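Local atomic coordinates of long-chain-fatty-acid--CoA ligase FadD13 (Mycobacterium tuberculosis CDC1551, PDB entry 5ZRN), a protein that is a long-chain fatty acyl-CoA ligase of the AMP-binding (ANL) enzyme family. Residues F272-T277 with E296-Y301; D198-P203 with L212-F217. All coordinates share one frame; numbering follows the deposited sequence.

Contact 1 (F272-T277 with E296-Y301); sequences FRYFIT and EVVQGY. With JSA (5'-O-{[(1R)-1-hydroxydodecyl]sulfamoyl}adenosine), chain C.
Parallel strands 274-278 and 296-302, joined through helix 284-292 as a beta-alpha-beta unit, pair here inside the mixed sheet of the AMP-binding enzyme, and Glu296 to Gly300 are bonded to Arg273 to Thr277 by five backbone hydrogen bonds. Glu296 N reaches Arg273 O in the carbonyl plane, while Phe275 N approaches Glu296 O from 21° off that carbonyl's own plane. The next three are straighter at the acceptor: Val298 N to Phe275 O, Thr277 N to Val298 O at 2.8 Å, and Gly300 N to Thr277 O at 2.6 Å. On one face Val298 CG2, placed between its own N and carbonyl carbon, lies alongside Ile276 CG1 at 3.4 Å, both side chains pointing the same way, with Tyr274 CD2 4.0 Å from the same methyl. On the other, Thr277 CG2 lies alongside Gln299 CG at 3.4 Å, leaving Thr277 OG1 to bond Ala250 O of the chain beyond strand 247-249. At the end of the pairing, Gly300 O accepts a hydrogen bond from JSA N6 at 2.8 Å, and Tyr301 CD1 lies 3.6 Å from JSA C5, the adenine meeting the ring's edge. Gly300, anchored to the sheet through its N-H, thus offers the following peptide's carbonyl to JSA, consistent with strand pairing that helps position this acceptor.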
loop_
_atom_site.group_PDB
_atom_site.type_symbol
_atom_site.label_atom_id
_atom_site.label_comp_id
_atom_site.label_asym_id
_atom_site.label_seq_id
_atom_site.Cartn_x
_atom_site.Cartn_y
_atom_site.Cartn_z
ATOM N N PHE A 272 13.043 -5.473 -17.821
ATOM C CA PHE A 272 12.656 -4.282 -17.082
ATOM C C PHE A 272 12.186 -3.162 -18.001
ATOM O O PHE A 272 12.915 -2.740 -18.900
ATOM C CB PHE A 272 13.816 -3.785 -16.228
ATOM C CG PHE A 272 13.403 -2.792 -15.201
ATOM C CD1 PHE A 272 12.920 -3.216 -13.967
ATOM C CD2 PHE A 272 13.449 -1.433 -15.476
ATOM C CE1 PHE A 272 12.486 -2.296 -13.018
ATOM C CE2 PHE A 272 13.017 -0.499 -14.534
ATOM C CZ PHE A 272 12.533 -0.930 -13.304
ATOM N N ARG A 273 10.975 -2.672 -17.750
ATOM C CA ARG A 273 10.377 -1.615 -18.564
ATOM C C ARG A 273 10.311 -0.235 -17.897
ATOM O O ARG A 273 10.661 0.767 -18.516
ATOM C CB ARG A 273 8.964 -2.029 -18.993
ATOM C CG ARG A 273 8.858 -3.461 -19.499
ATOM C CD ARG A 273 7.564 -3.681 -20.274
ATOM N NE ARG A 273 6.359 -3.543 -19.452
ATOM C CZ ARG A 273 5.788 -4.533 -18.766
ATOM N NH1 ARG A 273 6.296 -5.759 -18.785
ATOM N NH2 ARG A 273 4.694 -4.294 -18.057
ATOM N N TYR A 274 9.862 -0.168 -16.643
ATOM C CA TYR A 274 9.765 1.136 -15.979
ATOM C C TYR A 274 9.637 1.123 -14.463
ATOM O O TYR A 274 9.382 0.085 -13.843
ATOM C CB TYR A 274 8.581 1.932 -16.547
ATOM C CG TYR A 274 7.229 1.314 -16.260
ATOM C CD1 TYR A 274 6.681 0.348 -17.111
ATOM C CD2 TYR A 274 6.506 1.679 -15.123
ATOM C CE1 TYR A 274 5.436 -0.240 -16.835
ATOM C CE2 TYR A 274 5.267 1.100 -14.835
ATOM C CZ TYR A 274 4.738 0.140 -15.695
ATOM O OH TYR A 274 3.519 -0.430 -15.408
ATOM N N PHE A 275 9.808 2.309 -13.883
ATOM C CA PHE A 275 9.697 2.517 -12.442
ATOM C C PHE A 275 8.466 3.379 -12.197
ATOM O O PHE A 275 8.102 4.200 -13.045
ATOM C CB PHE A 275 10.910 3.283 -11.884
ATOM C CG PHE A 275 12.140 2.445 -11.681
ATOM C CD1 PHE A 275 13.250 2.604 -12.506
ATOM C CD2 PHE A 275 12.202 1.515 -10.643
ATOM C CE1 PHE A 275 14.414 1.845 -12.298
ATOM C CE2 PHE A 275 13.354 0.755 -10.429
ATOM C CZ PHE A 275 14.463 0.921 -11.259
ATOM N N ILE A 276 7.829 3.186 -11.045
ATOM C CA ILE A 276 6.676 3.994 -10.662
ATOM C C ILE A 276 7.181 4.766 -9.455
ATOM O O ILE A 276 7.812 4.188 -8.566
ATOM C CB ILE A 276 5.468 3.141 -10.215
ATOM C CG1 ILE A 276 5.026 2.209 -11.341
ATOM C CG2 ILE A 276 4.311 4.052 -9.819
ATOM C CD1 ILE A 276 4.024 1.174 -10.891
ATOM N N THR A 277 6.917 6.067 -9.427
ATOM C CA THR A 277 7.369 6.889 -8.317
ATOM C C THR A 277 6.337 7.937 -7.913
ATOM O O THR A 277 5.346 8.161 -8.615
ATOM C CB THR A 277 8.707 7.595 -8.658
ATOM O OG1 THR A 277 9.225 8.220 -7.478
ATOM C CG2 THR A 277 8.509 8.652 -9.735
ATOM N N GLU A 296 11.842 3.689 -18.576
ATOM C CA GLU A 296 10.801 4.695 -18.412
ATOM C C GLU A 296 10.407 4.918 -16.953
ATOM O O GLU A 296 10.635 4.060 -16.093
ATOM C CB GLU A 296 9.572 4.313 -19.239
ATOM C CG GLU A 296 9.831 4.330 -20.741
ATOM C CD GLU A 296 8.561 4.218 -21.567
ATOM O OE1 GLU A 296 8.647 4.397 -22.803
ATOM O OE2 GLU A 296 7.481 3.952 -20.987
ATOM N N VAL A 297 9.810 6.077 -16.684
ATOM C CA VAL A 297 9.394 6.430 -15.334
ATOM C C VAL A 297 8.019 7.086 -15.277
ATOM O O VAL A 297 7.792 8.107 -15.920
ATOM C CB VAL A 297 10.405 7.407 -14.678
ATOM C CG1 VAL A 297 10.007 7.679 -13.236
ATOM C CG2 VAL A 297 11.812 6.830 -14.742
ATOM N N VAL A 298 7.104 6.487 -14.512
ATOM C CA VAL A 298 5.767 7.052 -14.323
ATOM C C VAL A 298 5.732 7.622 -12.895
ATOM O O VAL A 298 6.202 6.981 -11.947
ATOM C CB VAL A 298 4.626 5.990 -14.489
ATOM C CG1 VAL A 298 4.626 5.436 -15.903
ATOM C CG2 VAL A 298 4.787 4.868 -13.482
ATOM N N GLN A 299 5.190 8.828 -12.748
ATOM C CA GLN A 299 5.121 9.485 -11.444
ATOM C C GLN A 299 3.669 9.737 -11.018
ATOM O O GLN A 299 2.841 10.174 -11.823
ATOM C CB GLN A 299 5.886 10.807 -11.511
ATOM C CG GLN A 299 7.250 10.680 -12.182
ATOM C CD GLN A 299 7.821 12.020 -12.644
ATOM O OE1 GLN A 299 8.148 12.194 -13.821
ATOM N NE2 GLN A 299 7.947 12.965 -11.720
ATOM N N GLY A 300 3.357 9.466 -9.755
ATOM C CA GLY A 300 1.996 9.677 -9.299
ATOM C C GLY A 300 1.862 10.583 -8.095
ATOM O O GLY A 300 2.845 10.905 -7.436
ATOM N N TYR A 301 0.631 10.997 -7.822
ATOM C CA TYR A 301 0.311 11.849 -6.687
ATOM C C TYR A 301 -0.879 11.207 -6.001
ATOM O O TYR A 301 -1.901 10.932 -6.643
ATOM C CB TYR A 301 -0.079 13.242 -7.153
ATOM C CG TYR A 301 -0.916 14.013 -6.148
ATOM C CD1 TYR A 301 -0.335 14.630 -5.038
ATOM C CD2 TYR A 301 -2.293 14.160 -6.338
ATOM C CE1 TYR A 301 -1.107 15.382 -4.151
ATOM C CE2 TYR A 301 -3.066 14.904 -5.465
ATOM C CZ TYR A 301 -2.474 15.516 -4.375
ATOM O OH TYR A 301 -3.255 16.270 -3.523
HETATM C C4 JSA C . 3.096 14.785 -3.326
HETATM C C5 JSA C . 3.144 13.845 -4.346
HETATM C C6 JSA C . 3.667 14.233 -5.574
HETATM N N9 JSA C . 2.582 14.180 -2.260
HETATM C C2 JSA C . 4.033 16.360 -4.734
HETATM C C12 JSA C . -2.578 4.728 -10.421
HETATM C C11 JSA C . -1.185 4.703 -9.792
HETATM C C10 JSA C . -1.041 5.811 -8.747
HETATM C "C9'" JSA C . 0.347 5.800 -8.104
HETATM C "C8'" JSA C . 0.431 6.859 -7.003
HETATM C "C7'" JSA C . 1.774 6.826 -6.270
HETATM C "C6'" JSA C . 1.748 7.797 -5.089
HETATM C "C5'" JSA C . 3.064 7.793 -4.309
HETATM C "C4'" JSA C . 2.966 8.728 -3.102
HETATM C "C3'" JSA C . 1.899 8.234 -2.123
HETATM C "C2'" JSA C . 1.576 9.284 -1.058
HETATM C "C1'" JSA C . 0.491 8.752 -0.120
HETATM O O1 JSA C . 1.055 7.735 0.713
HETATM N N8 JSA C . -0.057 9.829 0.717
HETATM S S1 JSA C . 0.988 10.310 1.873
HETATM O O2P JSA C . 2.314 9.642 1.662
HETATM O O1P JSA C . 0.443 9.936 3.219
HETATM O "O5'" JSA C . 1.147 11.729 1.796
HETATM C C5A JSA C . 0.303 12.484 0.921
HETATM C C4A JSA C . 0.920 13.843 0.589
HETATM O "O4'" JSA C . 2.228 13.704 0.010
HETATM C C3A JSA C . 0.107 14.571 -0.480
HETATM O "O3'" JSA C . -1.017 15.203 0.138
HETATM C C2A JSA C . 1.138 15.633 -0.852
HETATM O "O2'" JSA C . 1.246 16.592 0.203
HETATM C C1A JSA C . 2.413 14.787 -0.920
HETATM C C8 JSA C . 2.309 12.920 -2.594
HETATM N N7 JSA C . 2.651 12.709 -3.863
HETATM N N3 JSA C . 3.545 16.028 -3.552
HETATM N N1 JSA C . 4.099 15.492 -5.727
HETATM N N6 JSA C . 3.748 13.368 -6.581
#

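Contact 2 (D198-P203 with L212-F217); sequences DRLLLP and LTTVIF
Leu200, on strand 199-202, packs against helix 209-221 through both of its methyls. Its CB points toward the helix, and CG, anti to the backbone N (chi1 -176°), extends the chain outward so that the two branches part above the helix surface. CD1 comes to the edge of the Phe217 ring, near its plane, 3.7 Å from Phe217 CE1, the two side chains crossing at about a right angle. CD2 instead meets Thr214 CG2, also at 3.7 Å. Two residues on, Leu202 faces the same way with a like first torsion (173°), and its CD2 lies 3.8 Å from Val215 CG1; Leu202 CD1 only grazes Thr214 CG2 at 4.4 Å. Thr214 turns its methyl to the strand while OG1, beside its own N, bonds Ala210 O one helical turn back. The short axes stand 10.2 Å apart and run nearly antiparallel, at 162°. Trp188 and Ala185 of helix 178-191 also touch Thr214 and Phe217, while Leu225 of strand 224-227 touches Leu202 and Val215. No hydrogen bond spans the two segments: helix and strand meet through methyls and a ring edge, an apolar seam in which the hydroxyl of the threonine is satisfied within its own helix.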
loop_
_atom_site.group_PDB
_atom_site.type_symbol
_atom_site.label_atom_id
_atom_site.label_comp_id
_atom_site.label_asym_id
_atom_site.label_seq_id
_atom_site.Cartn_x
_atom_site.Cartn_y
_atom_site.Cartn_z
ATOM N N ASP A 198 3.465 -10.459 -15.172
ATOM C CA ASP A 198 4.569 -9.510 -15.021
ATOM C C ASP A 198 5.220 -9.769 -13.654
ATOM O O ASP A 198 4.589 -10.320 -12.744
ATOM C CB ASP A 198 4.056 -8.065 -15.034
ATOM C CG ASP A 198 4.262 -7.359 -16.372
ATOM O OD1 ASP A 198 5.043 -7.832 -17.224
ATOM O OD2 ASP A 198 3.643 -6.293 -16.558
ATOM N N ARG A 199 6.482 -9.389 -13.506
ATOM C CA ARG A 199 7.163 -9.554 -12.221
ATOM C C ARG A 199 7.412 -8.134 -11.736
ATOM O O ARG A 199 8.032 -7.341 -12.433
ATOM C CB ARG A 199 8.473 -10.327 -12.392
ATOM C CG ARG A 199 8.251 -11.774 -12.820
ATOM C CD ARG A 199 9.559 -12.502 -13.117
ATOM N NE ARG A 199 10.131 -13.185 -11.958
ATOM C CZ ARG A 199 9.611 -14.277 -11.404
ATOM N NH1 ARG A 199 8.502 -14.812 -11.895
ATOM N NH2 ARG A 199 10.214 -14.851 -10.373
ATOM N N LEU A 200 6.904 -7.809 -10.552
ATOM C CA LEU A 200 7.040 -6.456 -10.012
ATOM C C LEU A 200 7.870 -6.372 -8.724
ATOM O O LEU A 200 7.637 -7.116 -7.768
ATOM C CB LEU A 200 5.636 -5.881 -9.796
ATOM C CG LEU A 200 5.423 -4.449 -9.318
ATOM C CD1 LEU A 200 3.984 -4.036 -9.646
ATOM C CD2 LEU A 200 5.690 -4.343 -7.816
ATOM N N LEU A 201 8.835 -5.456 -8.707
ATOM C CA LEU A 201 9.711 -5.267 -7.557
ATOM C C LEU A 201 9.142 -4.291 -6.539
ATOM O O LEU A 201 8.942 -3.113 -6.842
ATOM C CB LEU A 201 11.084 -4.752 -8.006
ATOM C CG LEU A 201 12.028 -4.347 -6.862
ATOM C CD1 LEU A 201 12.444 -5.575 -6.068
ATOM C CD2 LEU A 201 13.242 -3.645 -7.419
ATOM N N LEU A 202 8.907 -4.787 -5.326
ATOM C CA LEU A 202 8.377 -3.969 -4.236
ATOM C C LEU A 202 9.433 -3.775 -3.138
ATOM O O LEU A 202 9.714 -4.695 -2.355
ATOM C CB LEU A 202 7.133 -4.625 -3.632
ATOM C CG LEU A 202 6.579 -3.964 -2.364
ATOM C CD1 LEU A 202 6.150 -2.536 -2.662
ATOM C CD2 LEU A 202 5.414 -4.779 -1.830
ATOM N N PRO A 203 10.049 -2.578 -3.084
ATOM C CA PRO A 203 11.070 -2.276 -2.079
ATOM C C PRO A 203 10.527 -1.411 -0.937
ATOM O O PRO A 203 11.255 -1.090 0.001
ATOM C CB PRO A 203 12.120 -1.542 -2.891
ATOM C CG PRO A 203 11.254 -0.677 -3.768
ATOM C CD PRO A 203 10.135 -1.625 -4.209
ATOM N N LEU A 212 0.684 -1.347 0.052
ATOM C CA LEU A 212 -0.443 -2.227 0.332
ATOM C C LEU A 212 -1.268 -2.386 -0.938
ATOM O O LEU A 212 -1.632 -3.497 -1.324
ATOM C CB LEU A 212 -1.303 -1.646 1.448
ATOM C CG LEU A 212 -1.959 -2.655 2.390
ATOM C CD1 LEU A 212 -0.879 -3.500 3.053
ATOM C CD2 LEU A 212 -2.774 -1.918 3.444
ATOM N N THR A 213 -1.543 -1.271 -1.600
ATOM C CA THR A 213 -2.311 -1.311 -2.825
ATOM C C THR A 213 -1.544 -2.093 -3.894
ATOM O O THR A 213 -2.138 -2.681 -4.800
ATOM C CB THR A 213 -2.623 0.120 -3.330
ATOM O OG1 THR A 213 -3.527 0.762 -2.417
ATOM C CG2 THR A 213 -3.256 0.078 -4.717
ATOM N N THR A 214 -0.221 -2.125 -3.775
ATOM C CA THR A 214 0.582 -2.839 -4.761
ATOM C C THR A 214 0.444 -4.358 -4.675
ATOM O O THR A 214 0.297 -5.024 -5.705
ATOM C CB THR A 214 2.074 -2.431 -4.661
ATOM O OG1 THR A 214 2.206 -1.045 -5.007
ATOM C CG2 THR A 214 2.930 -3.257 -5.609
ATOM N N VAL A 215 0.471 -4.917 -3.463
ATOM C CA VAL A 215 0.344 -6.364 -3.331
ATOM C C VAL A 215 -1.062 -6.806 -3.738
ATOM O O VAL A 215 -1.253 -7.883 -4.306
ATOM C CB VAL A 215 0.620 -6.866 -1.867
ATOM C CG1 VAL A 215 1.906 -6.267 -1.334
ATOM C CG2 VAL A 215 -0.542 -6.528 -0.963
ATOM N N ILE A 216 -2.045 -5.963 -3.449
ATOM C CA ILE A 216 -3.426 -6.283 -3.768
ATOM C C ILE A 216 -3.661 -6.188 -5.273
ATOM O O ILE A 216 -4.211 -7.101 -5.885
ATOM C CB ILE A 216 -4.393 -5.347 -2.986
ATOM C CG1 ILE A 216 -4.260 -5.629 -1.485
ATOM C CG2 ILE A 216 -5.840 -5.577 -3.422
ATOM C CD1 ILE A 216 -4.951 -4.627 -0.603
ATOM N N PHE A 217 -3.220 -5.091 -5.871
ATOM C CA PHE A 217 -3.382 -4.908 -7.300
ATOM C C PHE A 217 -2.603 -5.979 -8.078
ATOM O O PHE A 217 -2.998 -6.355 -9.184
ATOM C CB PHE A 217 -2.979 -3.467 -7.659
ATOM C CG PHE A 217 -1.941 -3.340 -8.741
ATOM C CD1 PHE A 217 -0.607 -3.623 -8.488
ATOM C CD2 PHE A 217 -2.291 -2.844 -9.992
ATOM C CE1 PHE A 217 0.369 -3.408 -9.459
ATOM C CE2 PHE A 217 -1.326 -2.627 -10.968
ATOM C CZ PHE A 217 0.008 -2.909 -10.698
#

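How the contacts relate
From the N terminus, contact 2 comes first: residues 198-203 contain strand 199-202 of the mixed sheet, and the eight residues to 212-217 close a short loop onto the helix that leads to strand 224-227. Contact 1 opens afterwards, with 18 residues, including helix 284-292, between its paired strands, so the two loops follow in series and neither nests nor crosses. Both belong to one mixed sheet, where strand 247-249 lies between strands 199-202 and 274-278. Their centres are 13 Å apart, yet they touch directly: Arg273 NH2 forms a salt bridge with Asp198 OD2 at 2.7 Å, beside the start of the intervening strand. Contact 2 thus attaches a covering helix to the sheet, and contact 1 joins neighbouring strands within it.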